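PDB 3ODN: dally-like protein from Drosophila melanogaster, which probably acts as a cell-surface heparan sulfate proteoglycan of the glypican family, with a helical core that contains a region important for Hedgehog signaling. Local coordinates for residues Arg72-Leu77 with Glu209-Val214; Glu163-Cys168 with Asn313-Gly318; Gln202-Ala207 with Met271-Val276. The protein carries 2 engineered substitutions. All blocks are in the same frame, centred on the assembly; numbering follows the deposited sequence.

Interaction 1: Arg72-Leu77 with Glu209-Val214; sequences RMSGIL and EVAKKV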
loop_
_atom_site.group_PDB
_atom_site.type_symbol
_atom_site.label_atom_id
_atom_site.label_comp_id
_atom_site.label_asym_id
_atom_site.label_seq_id
_atom_site.Cartn_x
_atom_site.Cartn_y
_atom_site.Cartn_z
ATOM N N ARG A 72 4.885 -1.210 18.041
ATOM C CA ARG A 72 5.871 -0.322 17.396
ATOM C C ARG A 72 5.837 -0.420 15.859
ATOM O O ARG A 72 5.829 0.621 15.202
ATOM C CB ARG A 72 7.298 -0.473 17.959
ATOM C CG ARG A 72 7.405 -0.131 19.457
ATOM C CD ARG A 72 8.786 0.307 19.970
ATOM N NE ARG A 72 9.912 -0.175 19.161
ATOM C CZ ARG A 72 10.485 -1.370 19.282
ATOM N NH1 ARG A 72 10.035 -2.244 20.175
ATOM N NH2 ARG A 72 11.493 -1.710 18.491
ATOM N N MET A 73 5.766 -1.661 15.297
ATOM C CA MET A 73 5.707 -1.914 13.854
ATOM C C MET A 73 4.408 -1.343 13.270
ATOM O O MET A 73 4.452 -0.678 12.229
ATOM C CB MET A 73 5.826 -3.415 13.524
ATOM C CG MET A 73 5.814 -3.688 12.019
ATOM S SD MET A 73 5.364 -5.345 11.467
ATOM C CE MET A 73 3.676 -5.386 11.977
ATOM N N SER A 74 3.262 -1.619 13.938
ATOM C CA SER A 74 1.936 -1.143 13.560
ATOM C C SER A 74 1.897 0.395 13.634
ATOM O O SER A 74 1.259 1.026 12.794
ATOM C CB SER A 74 0.872 -1.776 14.455
ATOM O OG SER A 74 -0.416 -1.201 14.292
ATOM N N GLY A 75 2.624 0.968 14.593
ATOM C CA GLY A 75 2.751 2.410 14.761
ATOM C C GLY A 75 3.491 3.075 13.615
ATOM O O GLY A 75 2.987 4.050 13.044
ATOM N N ILE A 76 4.687 2.544 13.255
ATOM C CA ILE A 76 5.498 3.071 12.145
ATOM C C ILE A 76 4.748 2.980 10.808
ATOM O O ILE A 76 4.749 3.938 10.041
ATOM C CB ILE A 76 6.929 2.460 12.106
ATOM C CG1 ILE A 76 7.792 3.044 13.254
ATOM C CG2 ILE A 76 7.602 2.664 10.719
ATOM C CD1 ILE A 76 9.208 2.430 13.455
ATOM N N LEU A 77 4.068 1.856 10.570
ATOM C CA LEU A 77 3.304 1.619 9.351
ATOM C C LEU A 77 2.096 2.554 9.204
ATOM O O LEU A 77 1.868 3.083 8.121
ATOM C CB LEU A 77 2.890 0.147 9.247
ATOM C CG LEU A 77 4.008 -0.877 8.979
ATOM C CD1 LEU A 77 3.436 -2.243 8.855
ATOM C CD2 LEU A 77 4.784 -0.558 7.693
ATOM N N GLU A 209 -3.368 -1.809 10.825
ATOM C CA GLU A 209 -4.627 -2.131 11.480
ATOM C C GLU A 209 -4.697 -3.607 11.828
ATOM O O GLU A 209 -4.941 -3.940 12.980
ATOM C CB GLU A 209 -5.817 -1.764 10.570
ATOM C CG GLU A 209 -6.235 -0.299 10.557
ATOM C CD GLU A 209 -7.306 0.036 9.530
ATOM O OE1 GLU A 209 -7.713 -0.871 8.764
ATOM O OE2 GLU A 209 -7.741 1.210 9.489
ATOM N N VAL A 210 -4.503 -4.485 10.833
ATOM C CA VAL A 210 -4.554 -5.940 10.986
ATOM C C VAL A 210 -3.497 -6.459 11.980
ATOM O O VAL A 210 -3.782 -7.407 12.726
ATOM C CB VAL A 210 -4.567 -6.636 9.599
ATOM C CG1 VAL A 210 -4.229 -8.102 9.683
ATOM C CG2 VAL A 210 -5.921 -6.470 8.927
ATOM N N ALA A 211 -2.312 -5.796 12.038
ATOM C CA ALA A 211 -1.238 -6.134 12.983
ATOM C C ALA A 211 -1.733 -5.840 14.405
ATOM O O ALA A 211 -1.489 -6.645 15.313
ATOM C CB ALA A 211 0.026 -5.332 12.684
ATOM N N LYS A 212 -2.498 -4.729 14.572
ATOM C CA LYS A 212 -3.084 -4.335 15.856
ATOM C C LYS A 212 -4.112 -5.363 16.372
ATOM O O LYS A 212 -4.231 -5.525 17.590
ATOM C CB LYS A 212 -3.683 -2.916 15.803
ATOM C CG LYS A 212 -3.254 -2.029 16.964
ATOM C CD LYS A 212 -3.848 -0.630 16.862
ATOM C CE LYS A 212 -3.725 0.141 18.158
ATOM N NZ LYS A 212 -4.356 1.483 18.062
ATOM N N LYS A 213 -4.819 -6.086 15.462
ATOM C CA LYS A 213 -5.791 -7.106 15.881
ATOM C C LYS A 213 -5.171 -8.467 16.283
ATOM O O LYS A 213 -5.849 -9.306 16.887
ATOM C CB LYS A 213 -6.995 -7.210 14.930
ATOM C CG LYS A 213 -8.185 -6.414 15.445
ATOM C CD LYS A 213 -9.190 -6.045 14.371
ATOM C CE LYS A 213 -10.280 -5.163 14.939
ATOM N NZ LYS A 213 -11.324 -4.830 13.933
ATOM N N VAL A 214 -3.862 -8.656 16.000
ATOM C CA VAL A 214 -3.148 -9.882 16.358
ATOM C C VAL A 214 -2.896 -9.862 17.881
ATOM O O VAL A 214 -2.907 -10.924 18.500
ATOM C CB VAL A 214 -1.854 -10.108 15.518
ATOM C CG1 VAL A 214 -1.251 -11.490 15.780
ATOM C CG2 VAL A 214 -2.119 -9.938 14.027
#
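Met73 reaches across to Ala211 where the long helix 48-106 packs against helix 182-214, two nearly antiparallel members of the alpha-helical bundle that forms the glypican core. The short axes make an angle of 163° and approach to 8.8 Å. Met73 CB does not point at the other helix and lies 6.2 Å from Ala211 CB. CG, placed anti to the backbone N (chi1 -178°), runs alongside the gap without closing it. SD gains a little, at 5.5 Å from Ala211 CB, and the turn about the last bond (chi3 66°) then swings the methyl inward, so that Met73 CE ends 3.7 Å from Ala211 CB, methyl against methyl. Trp266, Tyr415 and Phe418 touch the same methionine side chain, which is therefore built into a wider apolar layer.

One residue on, Ser74 faces Ala211 directly. Their CA atoms are 5.9 Å apart, a separation that two such small side chains can accommodate, and Ser74 CB meets Ala211 CB at 4.1 Å. The serine hydroxyl is buried here, but it has a partner: OG hydrogen-bonds to the backbone carbonyl oxygen of Ser208, one turn before Lys212 on the facing helix. No hydrogen bond joins the two six-residue segments themselves. Lys212 contributes the start of its chain alone; Ser74 OG lies against two of its methylenes, with Lys212 CG 4.0 Å away and Lys212 CB equally near.

Interaction 2: Glu163-Cys168 with Asn313-Gly318; sequences ENYMRC and NRVFQG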
loop_
_atom_site.group_PDB
_atom_site.type_symbol
_atom_site.label_atom_id
_atom_site.label_comp_id
_atom_site.label_asym_id
_atom_site.label_seq_id
_atom_site.Cartn_x
_atom_site.Cartn_y
_atom_site.Cartn_z
ATOM N N GLU A 163 -28.217 21.820 -30.745
ATOM C CA GLU A 163 -27.990 20.598 -29.974
ATOM C C GLU A 163 -27.731 19.368 -30.872
ATOM O O GLU A 163 -26.869 18.544 -30.544
ATOM C CB GLU A 163 -29.171 20.336 -29.020
ATOM C CG GLU A 163 -28.781 19.532 -27.782
ATOM C CD GLU A 163 -29.904 19.037 -26.886
ATOM O OE1 GLU A 163 -30.927 19.748 -26.746
ATOM O OE2 GLU A 163 -29.738 17.948 -26.289
ATOM N N ASN A 164 -28.473 19.253 -31.992
ATOM C CA ASN A 164 -28.346 18.143 -32.947
ATOM C C ASN A 164 -26.999 18.162 -33.656
ATOM O O ASN A 164 -26.420 17.093 -33.869
ATOM C CB ASN A 164 -29.491 18.141 -33.967
ATOM C CG ASN A 164 -30.874 18.062 -33.357
ATOM O OD1 ASN A 164 -31.220 17.107 -32.648
ATOM N ND2 ASN A 164 -31.703 19.059 -33.647
ATOM N N TYR A 165 -26.487 19.375 -33.995
ATOM C CA TYR A 165 -25.182 19.509 -34.648
ATOM C C TYR A 165 -24.042 19.097 -33.702
ATOM O O TYR A 165 -23.241 18.242 -34.075
ATOM C CB TYR A 165 -24.937 20.921 -35.231
ATOM C CG TYR A 165 -23.825 20.941 -36.264
ATOM C CD1 TYR A 165 -24.107 20.846 -37.623
ATOM C CD2 TYR A 165 -22.488 21.013 -35.880
ATOM C CE1 TYR A 165 -23.090 20.845 -38.576
ATOM C CE2 TYR A 165 -21.460 20.987 -36.821
ATOM C CZ TYR A 165 -21.765 20.895 -38.167
ATOM O OH TYR A 165 -20.756 20.881 -39.100
ATOM N N MET A 166 -23.995 19.681 -32.484
ATOM C CA MET A 166 -22.963 19.404 -31.482
ATOM C C MET A 166 -22.880 17.945 -31.021
ATOM O O MET A 166 -21.791 17.494 -30.673
ATOM C CB MET A 166 -23.006 20.402 -30.314
ATOM C CG MET A 166 -22.609 21.841 -30.710
ATOM S SD MET A 166 -21.156 22.034 -31.803
ATOM C CE MET A 166 -19.823 21.562 -30.696
ATOM N N ARG A 167 -24.008 17.196 -31.092
ATOM C CA ARG A 167 -24.079 15.771 -30.762
ATOM C C ARG A 167 -23.304 14.956 -31.801
ATOM O O ARG A 167 -22.639 13.984 -31.433
ATOM C CB ARG A 167 -25.538 15.296 -30.690
ATOM C CG ARG A 167 -26.082 15.196 -29.271
ATOM C CD ARG A 167 -27.474 14.587 -29.225
ATOM N NE ARG A 167 -28.524 15.611 -29.216
ATOM C CZ ARG A 167 -29.486 15.717 -30.128
ATOM N NH1 ARG A 167 -29.556 14.854 -31.135
ATOM N NH2 ARG A 167 -30.391 16.683 -30.037
ATOM N N CYS A 168 -23.378 15.369 -33.095
ATOM C CA CYS A 168 -22.677 14.746 -34.234
ATOM C C CYS A 168 -21.164 14.946 -34.081
ATOM O O CYS A 168 -20.382 14.038 -34.367
ATOM C CB CYS A 168 -23.191 15.319 -35.557
ATOM S SG CYS A 168 -22.174 14.907 -37.008
ATOM N N ASN A 313 -12.844 21.185 -41.242
ATOM C CA ASN A 313 -13.070 20.595 -42.567
ATOM C C ASN A 313 -13.559 19.142 -42.434
ATOM O O ASN A 313 -14.515 18.761 -43.108
ATOM C CB ASN A 313 -11.786 20.651 -43.425
ATOM C CG ASN A 313 -11.250 22.039 -43.713
ATOM O OD1 ASN A 313 -11.986 22.970 -44.068
ATOM N ND2 ASN A 313 -9.938 22.190 -43.623
ATOM N N ARG A 314 -12.915 18.347 -41.546
ATOM C CA ARG A 314 -13.261 16.946 -41.277
ATOM C C ARG A 314 -14.628 16.823 -40.585
ATOM O O ARG A 314 -15.329 15.831 -40.800
ATOM C CB ARG A 314 -12.181 16.275 -40.423
ATOM C CG ARG A 314 -10.793 16.205 -41.055
ATOM C CD ARG A 314 -9.753 16.081 -39.958
ATOM N NE ARG A 314 -8.381 16.187 -40.453
ATOM C CZ ARG A 314 -7.308 16.158 -39.670
ATOM N NH1 ARG A 314 -7.442 16.039 -38.354
ATOM N NH2 ARG A 314 -6.092 16.248 -40.195
ATOM N N VAL A 315 -14.995 17.825 -39.756
ATOM C CA VAL A 315 -16.280 17.878 -39.051
ATOM C C VAL A 315 -17.367 18.188 -40.068
ATOM O O VAL A 315 -18.393 17.505 -40.096
ATOM C CB VAL A 315 -16.287 18.896 -37.866
ATOM C CG1 VAL A 315 -17.684 19.045 -37.257
ATOM C CG2 VAL A 315 -15.273 18.510 -36.790
ATOM N N PHE A 316 -17.125 19.209 -40.915
ATOM C CA PHE A 316 -18.055 19.689 -41.952
ATOM C C PHE A 316 -18.494 18.621 -42.976
ATOM O O PHE A 316 -19.633 18.661 -43.449
ATOM C CB PHE A 316 -17.554 20.999 -42.606
ATOM C CG PHE A 316 -17.652 22.286 -41.793
ATOM C CD1 PHE A 316 -18.214 22.292 -40.516
ATOM C CD2 PHE A 316 -17.184 23.491 -42.308
ATOM C CE1 PHE A 316 -18.305 23.476 -39.773
ATOM C CE2 PHE A 316 -17.283 24.677 -41.566
ATOM C CZ PHE A 316 -17.852 24.663 -40.309
ATOM N N GLN A 317 -17.617 17.645 -43.271
ATOM C CA GLN A 317 -17.899 16.499 -44.152
ATOM C C GLN A 317 -18.854 15.513 -43.438
ATOM O O GLN A 317 -19.746 14.949 -44.082
ATOM C CB GLN A 317 -16.593 15.769 -44.527
ATOM C CG GLN A 317 -15.732 16.505 -45.545
ATOM C CD GLN A 317 -14.378 15.864 -45.709
ATOM O OE1 GLN A 317 -14.247 14.717 -46.156
ATOM N NE2 GLN A 317 -13.333 16.605 -45.375
ATOM N N GLY A 318 -18.642 15.334 -42.123
ATOM C CA GLY A 318 -19.418 14.452 -41.257
ATOM C C GLY A 318 -20.844 14.895 -40.989
ATOM O O GLY A 318 -21.775 14.109 -41.182
#
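Tyr165 drives its hydroxyl against the ring of Phe316, with OH 3.2 Å from Phe316 CD1 and slightly farther from CE1. The two side chains cross at about a right angle. Chi1 of -162° sets Tyr165 CG anti to the backbone N and sends the phenol out across the gap. The Phe316 CB points away from the tyrosine helix, but its ring, with CG anti to the carbonyl carbon, comes back far enough for CD1 to touch. Beside it, Val315 CG1 closes on the same phenol, 4.0 Å from Tyr165 OH, with the Tyr165 CE2 atom a little farther off. The hydroxyl has its hydrogen bond to Gly320 O, two residues after Gly318. Tyr159 meets Phe316 edge-to-face, and the Tyr165 ring also meets that of Phe161.

This is a disulfide-linked pair of helices near one end of the elongated glypican core; the centre of the contact lies about 46 Å from the centre of the chain. Cys168 is bonded to Cys319, the residue directly after Gly318, and its SG sits 4.2 Å from Gly318 C. The covalent link thus holds together two helices whose short axes stand 10.9 Å apart at 117°, while the aromatic and valine contacts fill in beside it. Val315 also leans on Tyr148 and Phe152 of helix 136-155, which joins a third helix to the pair.

On the side of helix 163-176 turned from this contact, Arg167 folds back along its own helix. Arg167 NH2 gives a 2.8 Å hydrogen bond to Asn164 OD1, from above the carbonyl plane (52° out of it), and NH1 adds a weak one to the same oxygen.

Interaction 3: Gln202-Ala207 with Met271-Val276; sequences QALTTA and MAMDKV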
loop_
_atom_site.group_PDB
_atom_site.type_symbol
_atom_site.label_atom_id
_atom_site.label_comp_id
_atom_site.label_asym_id
_atom_site.label_seq_id
_atom_site.Cartn_x
_atom_site.Cartn_y
_atom_site.Cartn_z
ATOM N N GLN A 202 -3.715 2.810 1.358
ATOM C CA GLN A 202 -4.768 1.967 1.938
ATOM C C GLN A 202 -4.189 0.690 2.518
ATOM O O GLN A 202 -4.448 0.397 3.678
ATOM C CB GLN A 202 -5.831 1.590 0.881
ATOM C CG GLN A 202 -6.891 2.634 0.629
ATOM C CD GLN A 202 -8.083 1.997 -0.044
ATOM O OE1 GLN A 202 -8.134 1.860 -1.274
ATOM N NE2 GLN A 202 -9.057 1.562 0.754
ATOM N N ALA A 203 -3.383 -0.056 1.732
ATOM C CA ALA A 203 -2.734 -1.317 2.130
ATOM C C ALA A 203 -1.821 -1.174 3.338
ATOM O O ALA A 203 -1.724 -2.105 4.139
ATOM C CB ALA A 203 -1.967 -1.896 0.963
ATOM N N LEU A 204 -1.163 -0.010 3.468
ATOM C CA LEU A 204 -0.279 0.363 4.572
ATOM C C LEU A 204 -1.110 0.563 5.845
ATOM O O LEU A 204 -0.659 0.210 6.933
ATOM C CB LEU A 204 0.359 1.711 4.232
ATOM C CG LEU A 204 1.830 1.764 3.879
ATOM C CD1 LEU A 204 2.159 3.104 3.204
ATOM C CD2 LEU A 204 2.716 1.491 5.093
ATOM N N THR A 205 -2.299 1.201 5.700
ATOM C CA THR A 205 -3.258 1.479 6.771
ATOM C C THR A 205 -3.808 0.143 7.306
ATOM O O THR A 205 -3.668 -0.133 8.492
ATOM C CB THR A 205 -4.303 2.519 6.276
ATOM O OG1 THR A 205 -3.630 3.751 6.042
ATOM C CG2 THR A 205 -5.422 2.788 7.266
ATOM N N THR A 206 -4.347 -0.709 6.411
ATOM C CA THR A 206 -4.894 -2.022 6.752
ATOM C C THR A 206 -3.833 -2.997 7.265
ATOM O O THR A 206 -4.203 -3.947 7.931
ATOM C CB THR A 206 -5.682 -2.624 5.585
ATOM O OG1 THR A 206 -4.798 -2.825 4.489
ATOM C CG2 THR A 206 -6.860 -1.765 5.155
ATOM N N ALA A 207 -2.535 -2.805 6.939
ATOM C CA ALA A 207 -1.474 -3.697 7.439
ATOM C C ALA A 207 -1.280 -3.364 8.910
ATOM O O ALA A 207 -1.338 -4.254 9.767
ATOM C CB ALA A 207 -0.173 -3.468 6.684
ATOM N N MET A 271 5.978 -8.435 -0.546
ATOM C CA MET A 271 6.344 -8.657 -1.941
ATOM C C MET A 271 5.462 -7.878 -2.926
ATOM O O MET A 271 5.976 -7.393 -3.936
ATOM C CB MET A 271 6.342 -10.151 -2.263
ATOM C CG MET A 271 7.413 -10.886 -1.505
ATOM S SD MET A 271 7.784 -12.538 -2.123
ATOM C CE MET A 271 6.200 -13.408 -1.852
ATOM N N ALA A 272 4.142 -7.772 -2.632
ATOM C CA ALA A 272 3.184 -7.034 -3.449
ATOM C C ALA A 272 3.348 -5.529 -3.192
ATOM O O ALA A 272 3.256 -4.739 -4.149
ATOM C CB ALA A 272 1.754 -7.483 -3.148
ATOM N N MET A 273 3.608 -5.134 -1.913
ATOM C CA MET A 273 3.864 -3.725 -1.544
ATOM C C MET A 273 5.136 -3.238 -2.228
ATOM O O MET A 273 5.190 -2.077 -2.651
ATOM C CB MET A 273 4.025 -3.537 -0.008
ATOM C CG MET A 273 2.731 -3.363 0.721
ATOM S SD MET A 273 1.840 -1.820 0.404
ATOM C CE MET A 273 2.783 -0.708 1.405
ATOM N N ASP A 274 6.159 -4.120 -2.333
ATOM C CA ASP A 274 7.412 -3.769 -3.012
ATOM C C ASP A 274 7.264 -3.582 -4.528
ATOM O O ASP A 274 7.990 -2.783 -5.115
ATOM C CB ASP A 274 8.515 -4.769 -2.715
ATOM C CG ASP A 274 9.865 -4.114 -2.875
ATOM O OD1 ASP A 274 10.232 -3.294 -2.000
ATOM O OD2 ASP A 274 10.525 -4.355 -3.913
ATOM N N LYS A 275 6.363 -4.339 -5.166
ATOM C CA LYS A 275 6.145 -4.229 -6.602
ATOM C C LYS A 275 5.387 -2.940 -6.923
ATOM O O LYS A 275 5.739 -2.257 -7.872
ATOM C CB LYS A 275 5.492 -5.505 -7.176
ATOM C CG LYS A 275 5.180 -5.470 -8.688
ATOM C CD LYS A 275 6.399 -5.335 -9.642
ATOM C CE LYS A 275 7.447 -6.413 -9.464
ATOM N NZ LYS A 275 8.406 -6.439 -10.592
ATOM N N VAL A 276 4.406 -2.576 -6.090
ATOM C CA VAL A 276 3.638 -1.336 -6.190
ATOM C C VAL A 276 4.551 -0.103 -5.979
ATOM O O VAL A 276 4.471 0.817 -6.780
ATOM C CB VAL A 276 2.367 -1.370 -5.275
ATOM C CG1 VAL A 276 1.649 -0.027 -5.221
ATOM C CG2 VAL A 276 1.400 -2.452 -5.729
#
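Met273 and Leu204 meet with their side chains crossed at about a right angle, and the methionine does most of the reaching. Its CB points at helix 182-214, and the chain then bends twice, at chi2 (-69°) and chi3 (-78°), curling into a compact hook instead of stretching out. The sulfur and the terminal methyl consequently touch two consecutive residues of the facing helix.

Met273 SD lies against the methyl of Ala203, 3.8 Å from its CB. The Ala203 CB points toward the other helix, and its shortness lets the sulfur come close. The terminal methyl goes to the leucine: Met273 CE is 3.6 Å from Leu204 CG. It comes onto CG from the side away from its three carbon substituents, with Leu204 CD1 and CD2 both 4.3 Å from Met273 CE and Leu204 CB hardly farther. The Leu204 CB does not point at the other helix, and the methyl meets the branch carbon of the side chain, not its terminal methyls. Between the backbones there is still 7.9 Å from Ala203 CA to Met273 CA, a gap bridged by side chains without any hydrogen bond.

All three residues are buried and have further apolar neighbours. Leu492 of helix 479-496 touches both Ala203 and Met273; Ile408 and Val412 of helix 400-414 touch Leu204 and Met273 respectively, and Leu77 and Ala81 of helix 48-106 lie against Leu204. Five helices thus send side chains to one spot about 3 Å from the centre of the chain, the kind of shared hydrophobic core that belongs to an all-alpha bundle, here the elongated glypican fold.

From the N terminus, helix 48-106 supplies residues 72-77, and the chain returns at 209-214 to close interaction 1. Before that, residues 163-168 open interaction 2, closed only at 313-318, and residues 202-207 open interaction 3, closed at 271-276. Interaction 1 therefore crosses both others, whereas the loop of interaction 3 lies wholly within that of interaction 2. Interactions 1 and 3 share helix 182-214 and touch, Leu77 O lying 3.5 Å from Leu204 CD2; together they tie helices 48-106 and 260-281 to it in mid-bundle. Interaction 2 fastens a distant end, its nearest atoms about 36 Å from interaction 3 and about 45 Å from interaction 1.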